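Local coordinates for protein putative fimbrium subunit Fim1C (Bacteroides uniformis, PDB 4K4K) that is a putative component of the tip of fimbriae, the filamentous surface appendages that mediate bacterial cell adhesion and biofilm formation, at residues Gly35-Ile40 / Lys55-Gln60; Leu15-Gly20 / Gly65-Ala70; Phe86-Pro91 / Val133-Thr138; Gly99-Val104 / Ala173-Val178; His139-Leu144 / Glu204-Pro209. All coordinates share one frame; numbering follows the deposited sequence. Where two conformers were deposited one is given.

Contact 1. Residues Gly35-Ile40 / Lys55-Gln60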
# COMPACT_ATOMS: atom_id res chain seq x y z
N GLY A 35 -10.13 -6.39 -12.30
CA GLY A 35 -9.14 -7.46 -12.21
C GLY A 35 -8.38 -7.53 -10.89
O GLY A 35 -7.70 -8.54 -10.65
N ASP A 36 -8.45 -6.46 -10.04
CA ASP A 36 -7.77 -6.41 -8.73
C ASP A 36 -8.19 -7.63 -7.91
O ASP A 36 -9.38 -7.95 -7.87
CB ASP A 36 -8.10 -5.12 -7.96
CG ASP A 36 -7.15 -3.94 -8.15
OD1 ASP A 36 -6.09 -4.12 -8.80
OD2 ASP A 36 -7.44 -2.85 -7.62
N ALA A 37 -7.22 -8.32 -7.32
CA ALA A 37 -7.49 -9.56 -6.60
C ALA A 37 -7.03 -9.50 -5.15
O ALA A 37 -6.00 -8.88 -4.81
CB ALA A 37 -6.82 -10.73 -7.32
N ILE A 38 -7.82 -10.11 -4.27
CA ILE A 38 -7.53 -10.21 -2.83
C ILE A 38 -7.50 -11.69 -2.46
O ILE A 38 -8.09 -12.52 -3.16
CB ILE A 38 -8.55 -9.41 -1.96
CG1 ILE A 38 -9.99 -9.98 -2.11
CG2 ILE A 38 -8.51 -7.91 -2.36
CD1 ILE A 38 -11.01 -9.42 -1.10
N GLY A 39 -6.85 -12.00 -1.35
CA GLY A 39 -6.83 -13.35 -0.79
C GLY A 39 -7.68 -13.33 0.47
O GLY A 39 -7.49 -12.45 1.31
N ILE A 40 -8.64 -14.23 0.59
CA ILE A 40 -9.52 -14.29 1.77
C ILE A 40 -9.29 -15.58 2.50
O ILE A 40 -9.13 -16.65 1.86
CB ILE A 40 -11.03 -14.16 1.37
CG1 ILE A 40 -11.28 -12.88 0.50
CG2 ILE A 40 -11.97 -14.19 2.61
CD1 ILE A 40 -12.77 -12.62 0.08
N LYS A 55 -8.75 -16.91 -3.75
CA LYS A 55 -8.68 -15.78 -4.68
C LYS A 55 -10.05 -15.20 -5.00
O LYS A 55 -10.92 -15.92 -5.48
CB LYS A 55 -7.98 -16.20 -5.98
CG LYS A 55 -7.74 -15.04 -6.95
CD LYS A 55 -7.20 -15.53 -8.30
CE LYS A 55 -6.74 -14.39 -9.16
NZ LYS A 55 -6.14 -14.90 -10.42
N TYR A 56 -10.22 -13.91 -4.73
CA TYR A 56 -11.44 -13.14 -5.04
C TYR A 56 -11.04 -11.94 -5.86
O TYR A 56 -10.02 -11.30 -5.55
CB TYR A 56 -12.14 -12.72 -3.75
CG TYR A 56 -13.07 -13.77 -3.18
CD1 TYR A 56 -12.57 -14.96 -2.66
CD2 TYR A 56 -14.44 -13.54 -3.10
CE1 TYR A 56 -13.43 -15.94 -2.16
CE2 TYR A 56 -15.30 -14.50 -2.57
CZ TYR A 56 -14.79 -15.69 -2.08
OH TYR A 56 -15.66 -16.64 -1.62
N THR A 57 -11.82 -11.60 -6.89
CA THR A 57 -11.47 -10.45 -7.72
C THR A 57 -12.61 -9.47 -7.79
O THR A 57 -13.75 -9.84 -7.56
CB THR A 57 -11.08 -10.86 -9.17
OG1 THR A 57 -12.22 -11.41 -9.83
CG2 THR A 57 -9.91 -11.81 -9.21
N THR A 58 -12.33 -8.25 -8.19
CA THR A 58 -13.41 -7.28 -8.42
C THR A 58 -13.36 -6.80 -9.87
O THR A 58 -12.29 -6.78 -10.48
CB THR A 58 -13.35 -6.12 -7.40
OG1 THR A 58 -14.53 -5.33 -7.55
CG2 THR A 58 -12.09 -5.25 -7.55
N ALA A 59 -14.52 -6.42 -10.44
CA ALA A 59 -14.63 -5.83 -11.78
C ALA A 59 -15.09 -4.37 -11.64
O ALA A 59 -15.07 -3.60 -12.61
CB ALA A 59 -15.59 -6.63 -12.64
N GLN A 60 -15.50 -4.00 -10.41
CA GLN A 60 -15.99 -2.67 -10.04
C GLN A 60 -14.83 -1.77 -9.57
O GLN A 60 -13.84 -2.27 -9.03
CB GLN A 60 -17.08 -2.78 -8.95
CG GLN A 60 -18.48 -3.07 -9.52
CD GLN A 60 -19.33 -3.98 -8.64
OE1 GLN A 60 -19.69 -3.64 -7.50
NE2 GLN A 60 -19.72 -5.13 -9.18

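Contact 2. Residues Leu15-Gly20 / Gly65-Ala70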
# COMPACT_ATOMS: atom_id res chain seq x y z
N LEU A 15 -19.99 -16.97 0.72
CA LEU A 15 -19.59 -15.67 1.23
C LEU A 15 -19.99 -14.56 0.24
O LEU A 15 -19.78 -14.71 -0.98
CB LEU A 15 -18.06 -15.68 1.41
CG LEU A 15 -17.40 -14.31 1.70
CD1 LEU A 15 -17.80 -13.80 3.10
CD2 LEU A 15 -15.88 -14.44 1.60
N GLU A 16 -20.54 -13.45 0.74
CA GLU A 16 -20.87 -12.30 -0.10
C GLU A 16 -19.91 -11.18 0.33
O GLU A 16 -20.16 -10.47 1.30
CB GLU A 16 -22.34 -11.88 0.04
CG GLU A 16 -23.32 -12.94 -0.45
CD GLU A 16 -24.79 -12.63 -0.25
OE1 GLU A 16 -25.13 -11.47 0.09
OE2 GLU A 16 -25.61 -13.55 -0.44
N ALA A 17 -18.79 -11.07 -0.39
CA ALA A 17 -17.72 -10.14 -0.03
C ALA A 17 -17.80 -8.84 -0.77
O ALA A 17 -17.96 -8.82 -1.99
CB ALA A 17 -16.36 -10.78 -0.30
N THR A 18 -17.59 -7.74 -0.02
CA THR A 18 -17.49 -6.36 -0.54
C THR A 18 -16.34 -5.64 0.18
O THR A 18 -15.86 -6.12 1.20
CB THR A 18 -18.79 -5.58 -0.36
OG1 THR A 18 -19.12 -5.55 1.04
CG2 THR A 18 -19.95 -6.15 -1.18
N SER A 19 -15.89 -4.49 -0.37
CA SER A 19 -14.85 -3.68 0.27
C SER A 19 -15.47 -2.47 1.03
O SER A 19 -14.74 -1.55 1.44
CB SER A 19 -13.86 -3.18 -0.77
OG SER A 19 -14.52 -2.32 -1.69
N GLY A 20 -16.79 -2.48 1.18
CA GLY A 20 -17.54 -1.43 1.86
C GLY A 20 -17.26 -1.33 3.34
O GLY A 20 -16.38 -0.58 3.77
N GLY A 65 -17.44 -1.68 -3.95
CA GLY A 65 -17.28 -2.75 -4.92
C GLY A 65 -17.35 -4.16 -4.36
O GLY A 65 -16.77 -4.45 -3.30
N SER A 66 -18.09 -5.03 -5.04
CA SER A 66 -18.24 -6.41 -4.61
C SER A 66 -17.10 -7.27 -5.21
O SER A 66 -16.57 -6.94 -6.27
CB SER A 66 -19.61 -6.97 -4.98
OG SER A 66 -19.75 -7.24 -6.36
N PHE A 67 -16.71 -8.32 -4.48
CA PHE A 67 -15.68 -9.26 -4.93
C PHE A 67 -16.33 -10.56 -5.28
O PHE A 67 -17.31 -10.94 -4.66
CB PHE A 67 -14.60 -9.51 -3.85
CG PHE A 67 -13.83 -8.29 -3.42
CD1 PHE A 67 -12.76 -7.82 -4.18
CD2 PHE A 67 -14.10 -7.67 -2.20
CE1 PHE A 67 -12.03 -6.70 -3.77
CE2 PHE A 67 -13.34 -6.57 -1.77
CZ PHE A 67 -12.32 -6.08 -2.56
N THR A 68 -15.77 -11.26 -6.28
CA THR A 68 -16.29 -12.54 -6.73
C THR A 68 -15.19 -13.59 -6.66
O THR A 68 -14.06 -13.33 -7.07
CB THR A 68 -16.89 -12.41 -8.15
OG1 THR A 68 -17.75 -11.28 -8.17
CG2 THR A 68 -17.64 -13.66 -8.59
N ALA A 69 -15.54 -14.77 -6.18
CA ALA A 69 -14.60 -15.86 -6.06
C ALA A 69 -14.12 -16.30 -7.43
O ALA A 69 -14.92 -16.39 -8.36
CB ALA A 69 -15.25 -17.02 -5.34
N ALA A 70 -12.82 -16.56 -7.56
CA ALA A 70 -12.28 -17.19 -8.77
C ALA A 70 -12.87 -18.61 -8.83
O ALA A 70 -13.29 -19.14 -7.79
CB ALA A 70 -10.77 -17.23 -8.71
O HOH W 1 -18.33 -12.51 -2.71

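Contact 3. Residues Phe86-Pro91 / Val133-Thr138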
# COMPACT_ATOMS: atom_id res chain seq x y z
N PHE A 86 -13.29 -13.67 9.35
CA PHE A 86 -12.76 -13.48 8.01
C PHE A 86 -11.67 -12.46 8.03
O PHE A 86 -11.82 -11.43 8.69
CB PHE A 86 -13.89 -13.01 7.04
CG PHE A 86 -14.89 -14.11 6.77
CD1 PHE A 86 -15.94 -14.36 7.66
CD2 PHE A 86 -14.73 -14.96 5.68
CE1 PHE A 86 -16.83 -15.42 7.44
CE2 PHE A 86 -15.61 -16.03 5.47
CZ PHE A 86 -16.66 -16.25 6.34
N VAL A 87 -10.62 -12.72 7.27
CA VAL A 87 -9.52 -11.78 7.07
C VAL A 87 -9.19 -11.78 5.58
O VAL A 87 -9.50 -12.75 4.88
CB VAL A 87 -8.25 -12.07 7.93
CG1 VAL A 87 -8.55 -11.94 9.42
CG2 VAL A 87 -7.64 -13.44 7.60
N ALA A 88 -8.54 -10.71 5.10
CA ALA A 88 -8.14 -10.61 3.69
C ALA A 88 -6.94 -9.73 3.55
O ALA A 88 -6.62 -8.94 4.44
CB ALA A 88 -9.30 -10.07 2.83
N TYR A 89 -6.29 -9.83 2.39
CA TYR A 89 -5.15 -8.97 2.09
C TYR A 89 -5.14 -8.67 0.59
O TYR A 89 -5.75 -9.38 -0.21
CB TYR A 89 -3.79 -9.60 2.55
CG TYR A 89 -3.38 -10.74 1.64
CD1 TYR A 89 -3.97 -12.00 1.76
CD2 TYR A 89 -2.47 -10.54 0.59
CE1 TYR A 89 -3.65 -13.03 0.87
CE2 TYR A 89 -2.16 -11.56 -0.31
CZ TYR A 89 -2.78 -12.79 -0.19
OH TYR A 89 -2.46 -13.79 -1.08
N TYR A 90 -4.41 -7.62 0.24
CA TYR A 90 -4.21 -7.19 -1.15
C TYR A 90 -2.73 -6.83 -1.29
O TYR A 90 -2.20 -6.22 -0.37
CB TYR A 90 -5.12 -5.95 -1.43
CG TYR A 90 -4.78 -5.26 -2.73
CD1 TYR A 90 -5.34 -5.68 -3.94
CD2 TYR A 90 -3.80 -4.26 -2.78
CE1 TYR A 90 -4.95 -5.11 -5.16
CE2 TYR A 90 -3.45 -3.64 -3.99
CZ TYR A 90 -4.03 -4.08 -5.18
OH TYR A 90 -3.66 -3.52 -6.38
N PRO A 91 -2.07 -7.08 -2.43
CA PRO A 91 -2.57 -7.81 -3.61
C PRO A 91 -2.38 -9.30 -3.46
O PRO A 91 -1.35 -9.77 -2.94
CB PRO A 91 -1.72 -7.22 -4.75
CG PRO A 91 -0.38 -6.96 -4.07
CD PRO A 91 -0.69 -6.60 -2.62
N VAL A 133 -19.96 -9.87 4.18
CA VAL A 133 -18.76 -9.41 4.88
C VAL A 133 -18.23 -8.20 4.13
O VAL A 133 -17.89 -8.31 2.94
CB VAL A 133 -17.67 -10.52 5.03
CG1 VAL A 133 -16.38 -9.96 5.64
CG2 VAL A 133 -18.18 -11.72 5.84
N ALA A 134 -18.14 -7.06 4.83
CA ALA A 134 -17.60 -5.84 4.25
C ALA A 134 -16.18 -5.68 4.76
O ALA A 134 -15.98 -5.46 5.96
CB ALA A 134 -18.47 -4.65 4.64
N PHE A 135 -15.19 -5.92 3.89
CA PHE A 135 -13.79 -5.80 4.25
C PHE A 135 -13.34 -4.34 4.19
O PHE A 135 -13.56 -3.67 3.19
CB PHE A 135 -12.91 -6.67 3.32
CG PHE A 135 -13.11 -8.16 3.51
CD1 PHE A 135 -12.57 -8.82 4.62
CD2 PHE A 135 -13.83 -8.90 2.59
CE1 PHE A 135 -12.71 -10.21 4.77
CE2 PHE A 135 -14.02 -10.29 2.77
CZ PHE A 135 -13.42 -10.93 3.84
N VAL A 136 -12.72 -3.85 5.25
CA VAL A 136 -12.20 -2.49 5.28
C VAL A 136 -10.68 -2.61 5.24
O VAL A 136 -10.08 -3.08 6.20
CB VAL A 136 -12.71 -1.70 6.51
CG1 VAL A 136 -12.08 -0.31 6.59
CG2 VAL A 136 -14.24 -1.60 6.49
N PHE A 137 -10.08 -2.25 4.12
CA PHE A 137 -8.64 -2.38 3.94
C PHE A 137 -7.88 -1.16 4.41
O PHE A 137 -8.32 -0.03 4.20
CB PHE A 137 -8.32 -2.63 2.46
CG PHE A 137 -8.63 -4.03 1.98
CD1 PHE A 137 -7.69 -5.04 2.08
CD2 PHE A 137 -9.88 -4.34 1.44
CE1 PHE A 137 -7.98 -6.34 1.63
CE2 PHE A 137 -10.18 -5.65 1.02
CZ PHE A 137 -9.23 -6.64 1.11
N THR A 138 -6.71 -1.39 5.02
CA THR A 138 -5.78 -0.30 5.40
C THR A 138 -4.42 -0.61 4.80
O THR A 138 -4.04 -1.78 4.67
CB THR A 138 -5.66 -0.12 6.93
OG1 THR A 138 -5.22 -1.34 7.49
CG2 THR A 138 -6.99 0.31 7.61

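Contact 4. Residues Gly99-Val104 / Ala173-Val178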
# COMPACT_ATOMS: atom_id res chain seq x y z
N GLY A 99 3.43 -20.47 6.38
CA GLY A 99 2.71 -19.88 7.51
C GLY A 99 1.90 -18.63 7.19
O GLY A 99 1.66 -17.82 8.09
N ASN A 100 1.46 -18.45 5.90
CA ASN A 100 0.61 -17.33 5.45
C ASN A 100 1.33 -15.98 5.56
O ASN A 100 0.76 -14.98 6.03
CB ASN A 100 -0.68 -17.35 6.28
CG ASN A 100 -1.44 -18.62 6.02
OD1 ASN A 100 -1.56 -19.05 4.86
ND2 ASN A 100 -1.85 -19.32 7.07
N VAL A 101 2.57 -15.93 5.03
CA VAL A 101 3.38 -14.72 5.12
C VAL A 101 3.59 -14.09 3.74
O VAL A 101 4.03 -14.75 2.80
CB VAL A 101 4.74 -15.01 5.82
CG1 VAL A 101 5.67 -13.78 5.81
CG2 VAL A 101 4.51 -15.52 7.25
N TYR A 102 3.28 -12.80 3.67
CA TYR A 102 3.46 -11.95 2.50
C TYR A 102 4.83 -11.29 2.64
O TYR A 102 5.11 -10.64 3.67
CB TYR A 102 2.34 -10.91 2.44
CG TYR A 102 2.38 -10.03 1.22
CD1 TYR A 102 3.27 -8.96 1.14
CD2 TYR A 102 1.51 -10.24 0.15
CE1 TYR A 102 3.31 -8.12 0.03
CE2 TYR A 102 1.54 -9.39 -0.98
CZ TYR A 102 2.43 -8.33 -1.02
OH TYR A 102 2.48 -7.44 -2.08
N THR A 103 5.70 -11.47 1.63
CA THR A 103 7.05 -10.89 1.64
C THR A 103 7.01 -9.61 0.82
O THR A 103 6.57 -9.63 -0.33
CB THR A 103 8.10 -11.91 1.15
OG1 THR A 103 7.69 -12.41 -0.12
CG2 THR A 103 8.28 -13.09 2.11
N VAL A 104 7.38 -8.49 1.45
CA VAL A 104 7.39 -7.16 0.85
C VAL A 104 8.76 -6.87 0.26
O VAL A 104 9.75 -7.03 0.97
CB VAL A 104 7.03 -6.05 1.92
CG1 VAL A 104 7.14 -4.65 1.34
CG2 VAL A 104 5.66 -6.27 2.56
N ALA A 173 13.05 -4.60 2.42
CA ALA A 173 12.37 -5.88 2.68
C ALA A 173 11.57 -5.89 3.99
O ALA A 173 12.05 -5.42 5.02
CB ALA A 173 13.40 -7.01 2.72
N ALA A 174 10.37 -6.44 3.94
CA ALA A 174 9.53 -6.58 5.13
C ALA A 174 8.65 -7.83 4.99
O ALA A 174 8.57 -8.40 3.92
CB ALA A 174 8.67 -5.32 5.35
N THR A 175 8.01 -8.24 6.09
CA THR A 175 7.08 -9.36 6.12
C THR A 175 5.79 -8.94 6.76
O THR A 175 5.75 -7.97 7.53
CB THR A 175 7.67 -10.59 6.87
OG1 THR A 175 7.86 -10.26 8.25
CG2 THR A 175 8.99 -11.11 6.25
N TYR A 176 4.75 -9.69 6.48
CA TYR A 176 3.42 -9.44 7.02
C TYR A 176 2.68 -10.74 7.04
O TYR A 176 2.58 -11.41 6.02
CB TYR A 176 2.69 -8.41 6.14
CG TYR A 176 1.24 -8.21 6.48
CD1 TYR A 176 0.85 -7.55 7.64
CD2 TYR A 176 0.24 -8.64 5.61
CE1 TYR A 176 -0.50 -7.38 7.97
CE2 TYR A 176 -1.11 -8.48 5.92
CZ TYR A 176 -1.48 -7.85 7.10
OH TYR A 176 -2.80 -7.68 7.40
N ASN A 177 2.16 -11.12 8.22
CA ASN A 177 1.36 -12.34 8.30
C ASN A 177 -0.09 -11.95 7.95
O ASN A 177 -0.72 -11.16 8.66
CB ASN A 177 1.48 -13.01 9.67
CG ASN A 177 0.77 -14.33 9.69
OD1 ASN A 177 -0.44 -14.42 9.43
ND2 ASN A 177 1.51 -15.41 9.88
N VAL A 178 -0.61 -12.47 6.83
CA VAL A 178 -1.93 -12.06 6.31
C VAL A 178 -3.10 -12.54 7.19
O VAL A 178 -4.20 -11.98 7.11
CB VAL A 178 -2.13 -12.48 4.82
CG1 VAL A 178 -0.98 -11.95 3.93
CG2 VAL A 178 -2.28 -14.00 4.68

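Contact 5. Residues His139-Leu144 / Glu204-Pro209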
# COMPACT_ATOMS: atom_id res chain seq x y z
N HIS A 139 -3.70 0.43 4.39
CA HIS A 139 -2.37 0.25 3.81
C HIS A 139 -1.37 -0.09 4.92
O HIS A 139 -1.38 0.56 5.98
CB HIS A 139 -1.92 1.54 3.12
CG HIS A 139 -2.82 1.99 2.00
ND1 HIS A 139 -2.62 1.58 0.70
CD2 HIS A 139 -3.86 2.86 2.04
CE1 HIS A 139 -3.54 2.20 -0.02
NE2 HIS A 139 -4.31 2.98 0.74
N LYS A 140 -0.52 -1.09 4.69
CA LYS A 140 0.48 -1.52 5.70
C LYS A 140 1.82 -0.78 5.53
O LYS A 140 2.66 -0.82 6.45
CB LYS A 140 0.71 -3.03 5.61
CG LYS A 140 -0.56 -3.84 5.93
CD LYS A 140 -1.00 -3.70 7.39
CE LYS A 140 -2.39 -4.29 7.58
NZ LYS A 140 -2.81 -4.22 9.00
N LEU A 141 2.01 -0.07 4.38
CA LEU A 141 3.24 0.65 4.10
C LEU A 141 3.00 2.16 4.12
O LEU A 141 2.04 2.61 4.75
CB LEU A 141 3.89 0.16 2.79
CG LEU A 141 4.01 -1.41 2.69
CD1 LEU A 141 4.60 -1.81 1.32
CD2 LEU A 141 4.82 -2.01 3.84
N VAL A 142 3.90 2.94 3.53
CA VAL A 142 3.87 4.41 3.61
C VAL A 142 3.91 5.01 2.21
O VAL A 142 4.72 4.59 1.39
CB VAL A 142 5.07 4.88 4.47
CG1 VAL A 142 5.21 6.41 4.47
CG2 VAL A 142 4.99 4.33 5.90
N LYS A 143 3.05 6.00 1.95
CA LYS A 143 3.00 6.64 0.65
C LYS A 143 3.72 7.99 0.71
O LYS A 143 3.49 8.78 1.64
CB LYS A 143 1.54 6.84 0.20
CG LYS A 143 1.34 7.54 -1.16
CD LYS A 143 1.71 6.65 -2.31
CE LYS A 143 1.48 7.34 -3.65
NZ LYS A 143 1.62 6.39 -4.77
N LEU A 144 4.56 8.26 -0.29
CA LEU A 144 5.21 9.57 -0.45
C LEU A 144 4.60 10.23 -1.67
O LEU A 144 4.54 9.60 -2.74
CB LEU A 144 6.74 9.47 -0.59
CG LEU A 144 7.49 8.67 0.49
CD1 LEU A 144 8.99 8.69 0.22
CD2 LEU A 144 7.17 9.19 1.91
N GLU A 204 6.07 10.07 -6.81
CA GLU A 204 5.42 9.26 -5.80
C GLU A 204 6.22 8.02 -5.51
O GLU A 204 7.01 7.57 -6.35
CB GLU A 204 3.98 8.89 -6.21
CG GLU A 204 3.90 7.94 -7.39
CD GLU A 204 2.51 7.65 -7.91
OE1 GLU A 204 1.52 7.86 -7.17
OE2 GLU A 204 2.41 7.16 -9.06
N GLY A 205 6.03 7.50 -4.32
CA GLY A 205 6.68 6.27 -3.91
C GLY A 205 5.95 5.59 -2.78
O GLY A 205 5.14 6.21 -2.10
N ILE A 206 6.24 4.30 -2.59
CA ILE A 206 5.74 3.51 -1.47
C ILE A 206 6.97 3.00 -0.76
O ILE A 206 7.84 2.37 -1.38
CB ILE A 206 4.77 2.37 -1.91
CG1 ILE A 206 3.47 2.99 -2.46
CG2 ILE A 206 4.47 1.42 -0.70
CD1 ILE A 206 2.47 2.00 -3.10
N VAL A 207 7.10 3.34 0.51
CA VAL A 207 8.30 2.98 1.28
C VAL A 207 7.89 2.24 2.55
O VAL A 207 6.71 2.24 2.93
CB VAL A 207 9.18 4.23 1.59
CG1 VAL A 207 9.68 4.89 0.29
CG2 VAL A 207 8.44 5.22 2.50
N LEU A 208 8.88 1.67 3.24
CA LEU A 208 8.59 0.96 4.47
C LEU A 208 8.43 1.91 5.65
O LEU A 208 9.13 2.93 5.73
CB LEU A 208 9.74 -0.02 4.78
CG LEU A 208 10.03 -1.11 3.76
CD1 LEU A 208 11.06 -2.08 4.32
CD2 LEU A 208 8.75 -1.88 3.38
N PRO A 209 7.60 1.52 6.64
CA PRO A 209 7.54 2.32 7.88
C PRO A 209 8.92 2.37 8.54
O PRO A 209 9.71 1.43 8.39
CB PRO A 209 6.54 1.55 8.76
CG PRO A 209 5.75 0.67 7.79
CD PRO A 209 6.73 0.32 6.72

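Contact 1. Residues Gly35-Ile40 / Lys55-Gln60
I40 lays its terminal methyl over one face of the Y56 ring, CD1 standing 3.4 Å above the plane and displaced toward the rim on the CG side, 3.5 Å from CG itself. The two side chains run at about a right angle, and the contact is a CH-pi interaction. On the sheet face shared with Y56, CG1 of I38 reaches 3.8 Å from CB of Y56; it gets there because chi1 (63°) sets CG1 between the backbone N and the carbonyl carbon. The segments are the two arms of the antiparallel hairpin formed by strands 37-44 and 47-57. I38 and Y56 are its hydrogen-bonded pair here, with I38 N to Y56 O at 2.8 Å and Y56 N to I38 O at 3.0 Å, both nearly straight. T58 N binds D36 O (3.0 Å) and G35 N binds T58 O (2.9 Å), two further backbone bonds toward G35. On the face opposite I38 and Y56, CB of A37 meets CG2 of T57 at 3.8 Å. The phenol oxygen of Y56 is held by I75 N, the carboxylate of D36 by E33 N, and the hydroxyl of T58 by S66 O.

Contact 2. Residues Leu15-Gly20 / Gly65-Ala70
G65 O accepts a hydrogen bond from S19 N at 3.1 Å, and the same carbonyl oxygen lies 3.4 Å from T18 CA in a C-H...O contact. S19 OG also sits beside this glycine, but the hydroxyl finds its hydrogen-bond partners elsewhere, in E63 O and the indole N-H of W32. S66 follows, with its CA 4.1 Å from that of T18 in a single backbone bridge. CG2 of the threonine touches CA and CB of the serine here: with chi1 at 59°, OG1 occupies the place between N and the carbonyl carbon, and CG2 stands anti to the carbonyl carbon. F67 N then gives an almost straight bond to A17 O (2.8 Å, 177°), although the donor lies 33° out of the carbonyl plane. The bridge fastens the short strand 16-18, which on its other side runs parallel to strand 132-150, to the segment that carries strand 68-69, the neighbour of strand 47-57. F67 buries the most area of any residue here. Its CB is 4.2 Å from CB of A17, while the ring reaches past T18 to S19, where CE2 comes 3.6 Å from CB; T18 O lies in the ring plane, at the edge. W32 meets this ring edge-to-face. Past the ring the backbones diverge, and a water fills in for direct bonding: it donates to F67 O at 2.7 Å and to L15 O, and accepts from A17 N.

Contact 3. Residues Phe86-Pro91 / Val133-Thr138
The backbones of F86-P91 and V133-T138 run in roughly the same direction, their end-to-end vectors 36° apart, with A88 and F135 separated by 7.4 Å between CA atoms. At that spacing the backbones do not pair, and contact is made by side chains, some of them resting on backbone atoms of the other segment. F135 is the middle of the contact. A88 CB lies 3.9 Å above one face of its ring, displaced toward the rim, while CG1 of V133 covers the opposite face; the aromatic plane is thus clamped between a methyl from each segment. CB of F86 approaches CE1 and CZ of the same ring, at 3.8 Å from each. The contact is largely buried, consistent with the core of the transthyretin-like beta-sandwich expected of fimbrillins, and I40 also reaches F135. With CG1 of V133 anti to the backbone N (chi1 174°) and CG2 anti to the carbonyl carbon, the second methyl sits over a face of the F86 ring, 4.3 Å from its centroid in a CH-pi contact. Toward the other end F137 puts CZ 3.8 Å from A88 CB, and W32 meets F137 edge-to-face.

Contact 4. Residues Gly99-Val104 / Ala173-Val178
N177 leaves the second strand with CG anti to the backbone N (chi1 -174°), which sets CG 3.7 Å from N100 O, near the turn at G99 and N100. Its CA is in C-H...O contact with that same oxygen at 3.5 Å. At the tip the two branches part. ND2 gives a weak, strongly bent hydrogen bond to G99 O (3.0 Å, 121°) and also passes 4.0 Å from CG2 of V101, whereas OD1 accepts from the backbone N-H groups of V179 and T180. The amide thus links the two turns, though only weakly on the G99 side. Alongside it, V178 N bonds to N100 O at 3.0 Å, and N100 with V101 forms a G1 beta bulge opposite A97. From here the antiparallel ladder continues through the hydrogen-bonded pairs Y102-Y176 and V104-A174. V178, just past the strand, packs CG1 3.8 Å from CB of Y102; on the face of Y102 and V104, CB of V104 meets CB of A174 at 3.9 Å. Strand 101-105 thus lies along the end of strand 164-177, with Y102 and V178 turned onto Y89 of strand 84-90, R93 making a cation-pi contact with the Y102 ring, and V104 resting against L141 of strand 132-150.

Contact 5. Residues His139-Leu144 / Glu204-Pro209
K143 starts with CG anti to the backbone N and bends at chi2 (73°), which swings CD to 3.5 Å from G205 O; the extended remainder then carries NZ to E204. The glutamate answers with CG set between its own N and carbonyl carbon (chi1 68°), and the salt bridge closes at 2.8 Å between K143 NZ and E204 OE1. The ammonium comes from above the carboxylate plane, 54° out of it. Each partner has a second hold, K143 NZ on Q112 OE1 and E204 OE2 on H197 ND1, an arrangement that would keep the ion pair in place beside the strands. On the face away from the lysine, V207 places CG2 3.9 Å from CB of V142, and L144 crosses it at about a right angle, its CD1 3.9 Å from CG1 of V207. V142 CG2 also meets CA of P209 at 3.8 Å. On the lysine face, CG2 of I206 is touched by CB of L141 (3.8 Å), and L141 lies side by side with L208, both pointing the same way. G205 brings no side chain to the face of L144. Four backbone bonds join the strands, in the pairs V142-V207 and L144-G205, of which L144 N to G205 O (2.8 Å) is almost perfectly straight. The result is a regular antiparallel ladder between strands 132-150 and 202-207, with strand 247-256 running parallel to strand 132-150, a buried beta-sheet arrangement consistent with the transthyretin-like fold of fimbrillins.

Contacts 1, 2 and 3 cluster on one side of the chain's centre, their own centres 7 to 10 Å apart. Contact 1 is nested within the chain loop closed by contact 2, and the two meet through pairing of strands 47-57 and 68-69. Contact 3 follows both, joined to contact 1 where strands 84-90 and 37-44 pair, and to contact 2 where strands 16-18 and 132-150 pair. Strand 132-150 continues into contact 5, about 18 Å away between centres. Contact 4 interlocks with contacts 3 and 5 along the chain and touches both. Strand 132-150 and contact 4 thus connect contacts 1 to 3 with contact 5 near the chain's centre, linking distant parts of this putative tip subunit into one beta-rich body.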